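Local coordinates for protein DNA fragmentation factor 40 KDA subunit (Mus musculus, PDB 1V0D) that cuts DNA as a caspase-activated nuclease, inducing DNA fragmentation and chromatin condensation during apoptosis, at residues L190-S195 against V285-F290; G194-K199 against L293-E298; R269-T274 against L315-S320. One frame throughout, in Å; residues are numbered along the deposited sequence.

The three contacts lie on the same side of the chain's centre, among neighbouring helices. Contacts 1 and 2 both join helix 186-202 to helix 287-295, about 8 Å apart between centres, with W287 of contact 1 also packing on M196 of contact 2. Contact 2 is buried and apolar, built on a methionine sulfur, a leucine and a ring edge. Contact 1 is only partly buried and mixes a tryptophan with a serine and an arginine. Contact 3 is a surface contact of helix 267-281 with a chain segment lacking regular structure. Its chemistry differs: methyl groups meet a thiol and a carbonyl oxygen. F290, L293 and L294 connect it to the other two.

Contact 1: residues L190-S195 against V285-F290; sequences LRVLGS and VNWEYF
The indole of W287 packs on S195, V192 and R191 of helix 186-202. S195 lies over one face of the ring in a CH-pi contact. Its CB is 4.0 Å from the centroid of the W287 six-membered ring and 19° off the ring normal. V192 touches lower down the side chain, where CG1 is 3.6 Å from CB of W287. The R191 chain, bent at chi2, brings NH2 to 4.0 Å from NE1 of W287, at the edge of the guanidinium. The two flat groups are not stacked, since the guanidinium and ring planes stand 58° apart. M196 and K199, further along the same helix, also touch the indole.

The indole leaves the backbone with CG between the backbone N and the carbonyl carbon (chi1 70°), which sends it out toward helix 186-202. On the face opposite S195 lies its neighbour E288, with CD 3.3 Å above the W287 ring. The E288 carboxylate is itself in a salt bridge with R324. Within helix 186-202, S195 OG donates to O of R191 at 3.2 Å. That oxygen also accepts the backbone N of S195, and the two donors come from opposite faces of its plane. An alanine in place of W287 would probably open a gap between the helices and leave S195 CB without the ring it rests on.

V192 touches I279 of helix 267-281, and L193 turns to helix 155-175. The contact thus joins helix 186-202 to helix 287-295, with helices 267-281 and 155-175 alongside.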
ATOM      1  N   LEU A 190      28.737  10.684  12.461  1.00 67.41           N
ATOM      2  CA  LEU A 190      27.782  11.639  13.019  1.00 67.57           C
ATOM      3  C   LEU A 190      28.048  13.043  12.496  1.00 67.12           C
ATOM      4  O   LEU A 190      27.120  13.825  12.286  1.00 66.32           O
ATOM      5  CB  LEU A 190      27.841  11.615  14.547  1.00 67.29           C
ATOM      6  CG  LEU A 190      27.487  10.250  15.150  1.00 68.36           C
ATOM      7  CD1 LEU A 190      27.732  10.262  16.653  1.00 67.74           C
ATOM      8  CD2 LEU A 190      26.040   9.899  14.828  1.00 65.80           C
ATOM      9  N   ARG A 191      29.320  13.361  12.287  1.00 67.98           N
ATOM     10  CA  ARG A 191      29.684  14.665  11.754  1.00 70.10           C
ATOM     11  C   ARG A 191      29.113  14.784  10.338  1.00 70.25           C
ATOM     12  O   ARG A 191      28.505  15.802   9.990  1.00 71.02           O
ATOM     13  CB  ARG A 191      31.209  14.822  11.709  1.00 72.22           C
ATOM     14  CG  ARG A 191      31.673  16.041  10.918  1.00 75.89           C
ATOM     15  CD  ARG A 191      32.845  15.691  10.003  1.00 79.52           C
ATOM     16  NE  ARG A 191      32.928  16.553   8.821  1.00 81.93           N
ATOM     17  CZ  ARG A 191      31.971  16.666   7.899  1.00 83.48           C
ATOM     18  NH1 ARG A 191      30.841  15.974   8.011  1.00 84.06           N
ATOM     19  NH2 ARG A 191      32.144  17.468   6.853  1.00 83.17           N
ATOM     20  N   VAL A 192      29.314  13.739   9.532  1.00 69.03           N
ATOM     21  CA  VAL A 192      28.826  13.698   8.151  1.00 67.60           C
ATOM     22  C   VAL A 192      27.304  13.701   8.155  1.00 67.60           C
ATOM     23  O   VAL A 192      26.669  14.488   7.448  1.00 67.75           O
ATOM     24  CB  VAL A 192      29.324  12.420   7.403  1.00 67.30           C
ATOM     25  CG1 VAL A 192      28.636  12.286   6.056  1.00 66.19           C
ATOM     26  CG2 VAL A 192      30.826  12.488   7.193  1.00 66.62           C
ATOM     27  N   LEU A 193      26.725  12.823   8.963  1.00 67.02           N
ATOM     28  CA  LEU A 193      25.279  12.723   9.061  1.00 67.21           C
ATOM     29  C   LEU A 193      24.675  14.056   9.493  1.00 67.22           C
ATOM     30  O   LEU A 193      23.503  14.333   9.237  1.00 67.90           O
ATOM     31  CB  LEU A 193      24.906  11.618  10.046  1.00 67.80           C
ATOM     32  CG  LEU A 193      23.444  11.185  10.008  1.00 69.64           C
ATOM     33  CD1 LEU A 193      23.326   9.717  10.411  1.00 71.41           C
ATOM     34  CD2 LEU A 193      22.625  12.088  10.914  1.00 70.01           C
ATOM     35  N   GLY A 194      25.481  14.887  10.148  1.00 66.72           N
ATOM     36  CA  GLY A 194      24.997  16.187  10.573  1.00 65.32           C
ATOM     37  C   GLY A 194      24.906  17.111   9.374  1.00 64.28           C
ATOM     38  O   GLY A 194      23.898  17.788   9.181  1.00 64.67           O
ATOM     39  N   SER A 195      25.964  17.131   8.565  1.00 63.35           N
ATOM     40  CA  SER A 195      26.029  17.958   7.360  1.00 63.02           C
ATOM     41  C   SER A 195      24.839  17.688   6.442  1.00 63.51           C
ATOM     42  O   SER A 195      24.185  18.616   5.954  1.00 63.61           O
ATOM     43  CB  SER A 195      27.308  17.661   6.582  1.00 61.45           C
ATOM     44  OG  SER A 195      28.434  17.651   7.436  1.00 62.12           O
ATOM     45  N   VAL A 285      35.795  11.792   2.543  1.00 53.74           N
ATOM     46  CA  VAL A 285      34.566  11.403   1.871  1.00 51.56           C
ATOM     47  C   VAL A 285      33.756  12.527   1.239  1.00 51.67           C
ATOM     48  O   VAL A 285      33.460  13.537   1.873  1.00 51.43           O
ATOM     49  CB  VAL A 285      33.645  10.644   2.825  1.00 49.41           C
ATOM     50  CG1 VAL A 285      32.355  10.295   2.125  1.00 51.14           C
ATOM     51  CG2 VAL A 285      34.326   9.393   3.303  1.00 51.04           C
ATOM     52  N   ASN A 286      33.388  12.324  -0.020  1.00 52.11           N
ATOM     53  CA  ASN A 286      32.585  13.285  -0.759  1.00 51.23           C
ATOM     54  C   ASN A 286      31.127  13.035  -0.392  1.00 51.39           C
ATOM     55  O   ASN A 286      30.329  12.595  -1.226  1.00 49.22           O
ATOM     56  CB  ASN A 286      32.792  13.092  -2.260  1.00 49.41           C
ATOM     57  CG  ASN A 286      31.818  13.900  -3.089  1.00 50.51           C
ATOM     58  OD1 ASN A 286      31.407  14.998  -2.695  1.00 52.39           O
ATOM     59  ND2 ASN A 286      31.448  13.370  -4.250  1.00 50.25           N
ATOM     60  N   TRP A 287      30.790  13.331   0.862  1.00 53.03           N
ATOM     61  CA  TRP A 287      29.441  13.115   1.377  1.00 54.26           C
ATOM     62  C   TRP A 287      28.308  13.680   0.526  1.00 53.76           C
ATOM     63  O   TRP A 287      27.186  13.175   0.576  1.00 54.51           O
ATOM     64  CB  TRP A 287      29.326  13.626   2.826  1.00 56.38           C
ATOM     65  CG  TRP A 287      29.376  15.109   3.003  1.00 57.51           C
ATOM     66  CD1 TRP A 287      30.443  15.849   3.418  1.00 57.95           C
ATOM     67  CD2 TRP A 287      28.308  16.036   2.773  1.00 59.09           C
ATOM     68  NE1 TRP A 287      30.110  17.185   3.461  1.00 58.01           N
ATOM     69  CE2 TRP A 287      28.804  17.328   3.070  1.00 59.62           C
ATOM     70  CE3 TRP A 287      26.977  15.903   2.346  1.00 60.45           C
ATOM     71  CZ2 TRP A 287      28.014  18.484   2.954  1.00 59.91           C
ATOM     72  CZ3 TRP A 287      26.190  17.057   2.228  1.00 61.39           C
ATOM     73  CH2 TRP A 287      26.714  18.329   2.531  1.00 60.39           C
ATOM     74  N   GLU A 288      28.582  14.708  -0.267  1.00 53.92           N
ATOM     75  CA  GLU A 288      27.527  15.269  -1.115  1.00 52.97           C
ATOM     76  C   GLU A 288      26.997  14.202  -2.078  1.00 50.80           C
ATOM     77  O   GLU A 288      25.814  14.200  -2.436  1.00 49.15           O
ATOM     78  CB  GLU A 288      28.048  16.471  -1.918  1.00 54.69           C
ATOM     79  CG  GLU A 288      28.204  17.758  -1.116  1.00 58.81           C
ATOM     80  CD  GLU A 288      29.386  17.723  -0.157  1.00 63.12           C
ATOM     81  OE1 GLU A 288      30.128  16.708  -0.148  1.00 65.49           O
ATOM     82  OE2 GLU A 288      29.581  18.716   0.584  1.00 62.75           O
ATOM     83  N   TYR A 289      27.885  13.303  -2.499  1.00 49.14           N
ATOM     84  CA  TYR A 289      27.522  12.232  -3.424  1.00 45.69           C
ATOM     85  C   TYR A 289      26.480  11.318  -2.788  1.00 44.43           C
ATOM     86  O   TYR A 289      25.454  11.013  -3.414  1.00 44.15           O
ATOM     87  CB  TYR A 289      28.772  11.426  -3.830  1.00 43.39           C
ATOM     88  CG  TYR A 289      28.460  10.201  -4.665  1.00 40.98           C
ATOM     89  CD1 TYR A 289      27.657  10.297  -5.797  1.00 40.73           C
ATOM     90  CD2 TYR A 289      28.929   8.939  -4.296  1.00 39.02           C
ATOM     91  CE1 TYR A 289      27.318   9.167  -6.538  1.00 41.00           C
ATOM     92  CE2 TYR A 289      28.601   7.799  -5.032  1.00 37.93           C
ATOM     93  CZ  TYR A 289      27.790   7.916  -6.150  1.00 41.15           C
ATOM     94  OH  TYR A 289      27.407   6.791  -6.868  1.00 39.27           O
ATOM     95  N   PHE A 290      26.752  10.899  -1.550  1.00 42.95           N
ATOM     96  CA  PHE A 290      25.857  10.031  -0.793  1.00 43.67           C
ATOM     97  C   PHE A 290      24.540  10.743  -0.517  1.00 46.13           C
ATOM     98  O   PHE A 290      23.473  10.120  -0.451  1.00 47.24           O
ATOM     99  CB  PHE A 290      26.512   9.610   0.517  1.00 42.16           C
ATOM    100  CG  PHE A 290      27.679   8.695   0.330  1.00 42.69           C
ATOM    101  CD1 PHE A 290      28.973   9.198   0.259  1.00 42.50           C
ATOM    102  CD2 PHE A 290      27.480   7.328   0.138  1.00 42.53           C
ATOM    103  CE1 PHE A 290      30.062   8.347  -0.009  1.00 42.70           C
ATOM    104  CE2 PHE A 290      28.560   6.469  -0.130  1.00 42.96           C
ATOM    105  CZ  PHE A 290      29.852   6.983  -0.205  1.00 41.83           C
TER

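Contact 2: residues G194-K199 against L293-E298; sequences GSMCQK and LLFTAE
M196 meets the F295 ring at its edge, and CB of L294 sits over one face, 3.7 Å above the plane of F295. The sulfur SD of M196 is 4.0 Å from CE1 of F295. Measured to the centroid of the F295 ring, SD is 5.3 Å away and 78° off the normal, so it lies close to the ring plane. CB of M196 also approaches the same edge atom, at 4.1 Å from CE1 of F295. Y291, one turn back, also meets this ring, with the two planes at about 60°.

The sulfur at the ring edge makes a Met-aromatic contact that joins helix 186-202 to the end of helix 287-295 in the buried interior of the nuclease part. SD of M196 has a second apolar partner, CD1 of L294, at 4.0 Å. The methionine chain runs out straight as far as the sulfur and then bends (chi3 -77°). The bend takes the CE methyl away from F295 and L294, so SD rather than the methyl does the touching.

Other helices surround the group. Y170 and L171 of helix 155-175 pack on F295, and V174 of that helix packs on L294. K267, V271 and V272 of helix 267-281 also reach L294. C197, the next residue after M196, turns away from this contact and packs on L171. The backbone O of L294 accepts a hydrogen bond from NE2 of H263, which is next in sequence to the magnesium ligand D262.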
ATOM      1  N   GLY A 194      25.481  14.887  10.148  1.00 66.72           N
ATOM      2  CA  GLY A 194      24.997  16.187  10.573  1.00 65.32           C
ATOM      3  C   GLY A 194      24.906  17.111   9.374  1.00 64.28           C
ATOM      4  O   GLY A 194      23.898  17.788   9.181  1.00 64.67           O
ATOM      5  N   SER A 195      25.964  17.131   8.565  1.00 63.35           N
ATOM      6  CA  SER A 195      26.029  17.958   7.360  1.00 63.02           C
ATOM      7  C   SER A 195      24.839  17.688   6.442  1.00 63.51           C
ATOM      8  O   SER A 195      24.185  18.616   5.954  1.00 63.61           O
ATOM      9  CB  SER A 195      27.308  17.661   6.582  1.00 61.45           C
ATOM     10  OG  SER A 195      28.434  17.651   7.436  1.00 62.12           O
ATOM     11  N   MET A 196      24.575  16.409   6.195  1.00 62.82           N
ATOM     12  CA  MET A 196      23.473  16.028   5.334  1.00 62.02           C
ATOM     13  C   MET A 196      22.176  16.592   5.882  1.00 61.86           C
ATOM     14  O   MET A 196      21.309  17.019   5.124  1.00 61.92           O
ATOM     15  CB  MET A 196      23.376  14.504   5.223  1.00 61.46           C
ATOM     16  CG  MET A 196      24.485  13.857   4.390  1.00 62.47           C
ATOM     17  SD  MET A 196      24.313  12.047   4.282  1.00 60.64           S
ATOM     18  CE  MET A 196      24.911  11.577   5.881  1.00 62.31           C
ATOM     19  N   CYS A 197      22.041  16.612   7.200  1.00 62.20           N
ATOM     20  CA  CYS A 197      20.824  17.131   7.798  1.00 63.30           C
ATOM     21  C   CYS A 197      20.657  18.640   7.622  1.00 62.77           C
ATOM     22  O   CYS A 197      19.544  19.135   7.407  1.00 61.95           O
ATOM     23  CB  CYS A 197      20.779  16.806   9.272  1.00 65.42           C
ATOM     24  SG  CYS A 197      19.507  17.778  10.072  1.00 75.83           S
ATOM     25  N   GLN A 198      21.755  19.376   7.735  1.00 62.04           N
ATOM     26  CA  GLN A 198      21.691  20.818   7.553  1.00 62.26           C
ATOM     27  C   GLN A 198      21.166  21.068   6.139  1.00 61.24           C
ATOM     28  O   GLN A 198      20.174  21.773   5.949  1.00 61.47           O
ATOM     29  CB  GLN A 198      23.083  21.445   7.732  1.00 62.61           C
ATOM     30  N   LYS A 199      21.829  20.462   5.156  1.00 60.16           N
ATOM     31  CA  LYS A 199      21.443  20.604   3.754  1.00 58.80           C
ATOM     32  C   LYS A 199      19.989  20.215   3.523  1.00 57.83           C
ATOM     33  O   LYS A 199      19.296  20.841   2.728  1.00 55.74           O
ATOM     34  CB  LYS A 199      22.346  19.747   2.871  1.00 59.42           C
ATOM     35  CG  LYS A 199      22.061  19.889   1.395  1.00 59.72           C
ATOM     36  CD  LYS A 199      23.306  19.582   0.590  1.00 60.94           C
ATOM     37  CE  LYS A 199      23.141  20.023  -0.853  1.00 61.17           C
ATOM     38  NZ  LYS A 199      24.459  20.113  -1.548  1.00 63.26           N
ATOM     39  N   LEU A 293      22.419  10.335  -3.533  1.00 48.11           N
ATOM     40  CA  LEU A 293      21.933   8.964  -3.519  1.00 46.80           C
ATOM     41  C   LEU A 293      20.824   8.720  -2.516  1.00 46.29           C
ATOM     42  O   LEU A 293      19.826   8.068  -2.825  1.00 45.77           O
ATOM     43  CB  LEU A 293      23.099   8.002  -3.231  1.00 45.78           C
ATOM     44  CG  LEU A 293      23.896   7.386  -4.403  1.00 45.03           C
ATOM     45  CD1 LEU A 293      23.764   8.216  -5.670  1.00 44.09           C
ATOM     46  CD2 LEU A 293      25.348   7.251  -4.002  1.00 40.88           C
ATOM     47  N   LEU A 294      20.995   9.260  -1.316  1.00 45.60           N
ATOM     48  CA  LEU A 294      20.037   9.036  -0.243  1.00 43.21           C
ATOM     49  C   LEU A 294      18.762   9.861  -0.249  1.00 43.70           C
ATOM     50  O   LEU A 294      17.715   9.352   0.129  1.00 44.55           O
ATOM     51  CB  LEU A 294      20.750   9.211   1.110  1.00 40.66           C
ATOM     52  CG  LEU A 294      21.901   8.241   1.413  1.00 38.70           C
ATOM     53  CD1 LEU A 294      22.868   8.811   2.408  1.00 39.17           C
ATOM     54  CD2 LEU A 294      21.338   6.956   1.936  1.00 39.41           C
ATOM     55  N   PHE A 295      18.818  11.111  -0.703  1.00 44.67           N
ATOM     56  CA  PHE A 295      17.622  11.958  -0.618  1.00 44.60           C
ATOM     57  C   PHE A 295      17.151  12.714  -1.844  1.00 45.22           C
ATOM     58  O   PHE A 295      16.172  13.448  -1.756  1.00 45.50           O
ATOM     59  CB  PHE A 295      17.820  13.008   0.486  1.00 42.83           C
ATOM     60  CG  PHE A 295      18.515  12.489   1.721  1.00 41.48           C
ATOM     61  CD1 PHE A 295      19.820  12.880   2.011  1.00 40.92           C
ATOM     62  CD2 PHE A 295      17.853  11.628   2.608  1.00 41.20           C
ATOM     63  CE1 PHE A 295      20.462  12.426   3.175  1.00 42.07           C
ATOM     64  CE2 PHE A 295      18.480  11.168   3.769  1.00 39.83           C
ATOM     65  CZ  PHE A 295      19.788  11.568   4.056  1.00 41.09           C
ATOM     66  N   THR A 296      17.821  12.549  -2.975  1.00 46.71           N
ATOM     67  CA  THR A 296      17.481  13.314  -4.174  1.00 47.41           C
ATOM     68  C   THR A 296      16.840  12.507  -5.287  1.00 48.85           C
ATOM     69  O   THR A 296      16.984  11.287  -5.346  1.00 51.14           O
ATOM     70  CB  THR A 296      18.754  13.994  -4.714  1.00 46.85           C
ATOM     71  OG1 THR A 296      19.315  14.802  -3.677  1.00 47.60           O
ATOM     72  CG2 THR A 296      18.457  14.876  -5.910  1.00 51.40           C
ATOM     73  N   ALA A 297      16.133  13.194  -6.176  1.00 48.70           N
ATOM     74  CA  ALA A 297      15.502  12.523  -7.295  1.00 50.07           C
ATOM     75  C   ALA A 297      16.580  11.983  -8.223  1.00 51.44           C
ATOM     76  O   ALA A 297      16.277  11.304  -9.195  1.00 53.51           O
ATOM     77  CB  ALA A 297      14.595  13.476  -8.047  1.00 49.22           C
ATOM     78  N   GLU A 298      17.841  12.286  -7.938  1.00 53.24           N
ATOM     79  CA  GLU A 298      18.924  11.776  -8.779  1.00 55.70           C
ATOM     80  C   GLU A 298      18.953  10.257  -8.672  1.00 53.36           C
ATOM     81  O   GLU A 298      19.309   9.573  -9.618  1.00 53.08           O
ATOM     82  CB  GLU A 298      20.287  12.305  -8.326  1.00 59.09           C
ATOM     83  CG  GLU A 298      20.457  13.794  -8.446  1.00 67.73           C
ATOM     84  CD  GLU A 298      21.791  14.275  -7.882  1.00 72.49           C
ATOM     85  OE1 GLU A 298      22.860  13.868  -8.417  1.00 74.32           O
ATOM     86  OE2 GLU A 298      21.755  15.060  -6.901  1.00 73.38           O
TER

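Contact 3: residues R269-T274 against L315-S320; sequences RTVVPT and LECDRS
C317 meets T274 and V271 by packing of its sulfur against the surface of helix 267-281. SG of C317 is 3.9 Å from the methyl CG2 of T274. It reaches V271 less closely, with SG of C317 4.5 Å from CG2 of V271. SG stands anti to the carbonyl carbon of its own residue (chi1 -74°), which points it at the helix. Nearer the start of the helix segment, CG2 of T270 lies 3.9 Å from the backbone O of L315. These are van der Waals contacts, and they follow the chain from L315 to C317 as it passes over the helix.

Hydrogen bonds stay on each side and shape the two partners. OG1 of T274 donates to O of T270 at 2.8 Å, one turn back. The backbone N of T274 reaches the same O of T270 at 3.0 Å, from the opposite face of its plane. The OG1 bond holds the T274 hydroxyl, while CG2 faces the thiol. OG1 of T270 is bonded to O of E266. In the loop, OD2 of D318 accepts both OG and N of S320, the N at 2.7 Å.

F290 and L293 of helix 287-295 pack beside the contact, F290 on T274 and L293 on C317. Y289 of that helix bonds through OH to N of D318. Helix 267-281 is kinked at P273, whose N makes no bond to the preceding turn. The bond from N of S320 to OD2 of D318 makes an Asx turn. Helices 267-281 and 287-295 follow one another in the chain between strands 260-263 and 300-303, which pair antiparallel, in this nuclease of the His-Me finger clan.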
ATOM      1  N   ARG A 269      20.446  -1.628   1.467  1.00 58.83           N
ATOM      2  CA  ARG A 269      21.242  -2.712   0.931  1.00 60.35           C
ATOM      3  C   ARG A 269      22.658  -2.279   0.523  1.00 59.13           C
ATOM      4  O   ARG A 269      23.616  -2.974   0.852  1.00 58.89           O
ATOM      5  CB  ARG A 269      20.497  -3.310  -0.266  1.00 64.79           C
ATOM      6  CG  ARG A 269      21.010  -4.644  -0.766  1.00 72.32           C
ATOM      7  CD  ARG A 269      20.706  -5.767   0.216  1.00 78.47           C
ATOM      8  NE  ARG A 269      20.968  -7.088  -0.362  1.00 82.81           N
ATOM      9  CZ  ARG A 269      21.023  -8.221   0.339  1.00 84.71           C
ATOM     10  NH1 ARG A 269      20.836  -8.205   1.659  1.00 84.27           N
ATOM     11  NH2 ARG A 269      21.271  -9.373  -0.281  1.00 84.86           N
ATOM     12  N   THR A 270      22.793  -1.131  -0.158  1.00 57.29           N
ATOM     13  CA  THR A 270      24.106  -0.665  -0.637  1.00 55.44           C
ATOM     14  C   THR A 270      24.644   0.742  -0.315  1.00 53.27           C
ATOM     15  O   THR A 270      25.815   0.890   0.050  1.00 52.53           O
ATOM     16  CB  THR A 270      24.196  -0.839  -2.158  1.00 55.77           C
ATOM     17  OG1 THR A 270      22.900  -0.644  -2.726  1.00 58.51           O
ATOM     18  CG2 THR A 270      24.679  -2.233  -2.515  1.00 58.60           C
ATOM     19  N   VAL A 271      23.828   1.779  -0.448  1.00 51.12           N
ATOM     20  CA  VAL A 271      24.327   3.131  -0.178  1.00 48.77           C
ATOM     21  C   VAL A 271      24.791   3.397   1.256  1.00 48.69           C
ATOM     22  O   VAL A 271      25.911   3.851   1.472  1.00 49.15           O
ATOM     23  CB  VAL A 271      23.287   4.215  -0.535  1.00 48.05           C
ATOM     24  CG1 VAL A 271      23.879   5.580  -0.301  1.00 47.09           C
ATOM     25  CG2 VAL A 271      22.858   4.084  -1.985  1.00 46.76           C
ATOM     26  N   VAL A 272      23.938   3.126   2.241  1.00 47.82           N
ATOM     27  CA  VAL A 272      24.314   3.380   3.630  1.00 44.87           C
ATOM     28  C   VAL A 272      25.589   2.642   3.994  1.00 43.31           C
ATOM     29  O   VAL A 272      26.565   3.258   4.406  1.00 43.07           O
ATOM     30  CB  VAL A 272      23.159   3.008   4.611  1.00 45.17           C
ATOM     31  CG1 VAL A 272      23.661   2.972   6.056  1.00 39.76           C
ATOM     32  CG2 VAL A 272      22.040   4.050   4.485  1.00 42.98           C
ATOM     33  N   PRO A 273      25.606   1.312   3.840  1.00 42.98           N
ATOM     34  CA  PRO A 273      26.815   0.555   4.173  1.00 44.23           C
ATOM     35  C   PRO A 273      28.063   1.059   3.420  1.00 46.79           C
ATOM     36  O   PRO A 273      29.143   1.170   4.013  1.00 48.73           O
ATOM     37  CB  PRO A 273      26.433  -0.879   3.830  1.00 41.19           C
ATOM     38  CG  PRO A 273      25.421  -0.720   2.769  1.00 42.77           C
ATOM     39  CD  PRO A 273      24.589   0.435   3.251  1.00 43.10           C
ATOM     40  N   THR A 274      27.932   1.378   2.132  1.00 46.75           N
ATOM     41  CA  THR A 274      29.076   1.915   1.393  1.00 46.65           C
ATOM     42  C   THR A 274      29.521   3.215   2.075  1.00 47.55           C
ATOM     43  O   THR A 274      30.717   3.499   2.191  1.00 46.55           O
ATOM     44  CB  THR A 274      28.712   2.245  -0.050  1.00 46.38           C
ATOM     45  OG1 THR A 274      28.463   1.036  -0.774  1.00 46.73           O
ATOM     46  CG2 THR A 274      29.830   2.993  -0.706  1.00 45.43           C
ATOM     47  N   LEU A 315      22.802  -2.984  -8.425  1.00 65.62           N
ATOM     48  CA  LEU A 315      23.659  -1.832  -8.676  1.00 62.38           C
ATOM     49  C   LEU A 315      24.622  -1.555  -7.526  1.00 61.63           C
ATOM     50  O   LEU A 315      24.438  -2.048  -6.413  1.00 62.47           O
ATOM     51  CB  LEU A 315      22.817  -0.575  -8.922  1.00 62.10           C
ATOM     52  CG  LEU A 315      21.854  -0.434 -10.106  1.00 59.89           C
ATOM     53  CD1 LEU A 315      22.471  -1.028 -11.355  1.00 59.57           C
ATOM     54  CD2 LEU A 315      20.557  -1.120  -9.784  1.00 61.50           C
ATOM     55  N   GLU A 316      25.645  -0.750  -7.809  1.00 59.59           N
ATOM     56  CA  GLU A 316      26.655  -0.365  -6.827  1.00 58.33           C
ATOM     57  C   GLU A 316      26.981   1.130  -6.943  1.00 56.89           C
ATOM     58  O   GLU A 316      26.641   1.775  -7.935  1.00 55.63           O
ATOM     59  CB  GLU A 316      27.938  -1.169  -7.047  1.00 60.33           C
ATOM     60  CG  GLU A 316      28.058  -2.432  -6.222  1.00 64.49           C
ATOM     61  CD  GLU A 316      29.447  -3.056  -6.324  1.00 68.69           C
ATOM     62  OE1 GLU A 316      29.816  -3.491  -7.439  1.00 70.99           O
ATOM     63  OE2 GLU A 316      30.170  -3.108  -5.296  1.00 69.31           O
ATOM     64  N   CYS A 317      27.644   1.683  -5.933  1.00 55.59           N
ATOM     65  CA  CYS A 317      28.009   3.093  -5.978  1.00 55.36           C
ATOM     66  C   CYS A 317      29.153   3.324  -6.958  1.00 54.16           C
ATOM     67  O   CYS A 317      29.919   2.406  -7.280  1.00 53.97           O
ATOM     68  CB  CYS A 317      28.431   3.589  -4.596  1.00 59.16           C
ATOM     69  SG  CYS A 317      27.081   3.818  -3.405  1.00 63.42           S
ATOM     70  N   ASP A 318      29.277   4.562  -7.419  1.00 53.13           N
ATOM     71  CA  ASP A 318      30.318   4.915  -8.366  1.00 51.77           C
ATOM     72  C   ASP A 318      31.668   5.138  -7.696  1.00 51.27           C
ATOM     73  O   ASP A 318      31.931   6.181  -7.107  1.00 51.25           O
ATOM     74  CB  ASP A 318      29.901   6.152  -9.148  1.00 53.82           C
ATOM     75  CG  ASP A 318      30.961   6.604 -10.117  1.00 57.54           C
ATOM     76  OD1 ASP A 318      30.631   7.352 -11.061  1.00 59.59           O
ATOM     77  OD2 ASP A 318      32.132   6.218  -9.930  1.00 60.31           O
ATOM     78  N   ARG A 319      32.515   4.125  -7.812  1.00 51.03           N
ATOM     79  CA  ARG A 319      33.864   4.093  -7.253  1.00 49.79           C
ATOM     80  C   ARG A 319      34.608   5.429  -7.319  1.00 49.27           C
ATOM     81  O   ARG A 319      35.321   5.804  -6.393  1.00 50.09           O
ATOM     82  CB  ARG A 319      34.644   2.973  -7.981  1.00 51.15           C
ATOM     83  CG  ARG A 319      36.174   2.960  -7.871  1.00 50.47           C
ATOM     84  CD  ARG A 319      36.813   3.832  -8.942  1.00 49.96           C
ATOM     85  NE  ARG A 319      38.150   4.260  -8.561  1.00 49.95           N
ATOM     86  CZ  ARG A 319      38.499   4.607  -7.323  1.00 54.41           C
ATOM     87  NH1 ARG A 319      37.617   4.573  -6.328  1.00 58.63           N
ATOM     88  NH2 ARG A 319      39.735   5.001  -7.069  1.00 57.54           N
ATOM     89  N   SER A 320      34.407   6.160  -8.404  1.00 48.86           N
ATOM     90  CA  SER A 320      35.092   7.426  -8.615  1.00 48.44           C
ATOM     91  C   SER A 320      34.480   8.671  -7.969  1.00 49.10           C
ATOM     92  O   SER A 320      35.117   9.730  -7.960  1.00 50.04           O
ATOM     93  CB  SER A 320      35.210   7.672 -10.112  1.00 47.31           C
ATOM     94  OG  SER A 320      33.928   7.956 -10.649  1.00 50.11           O
TER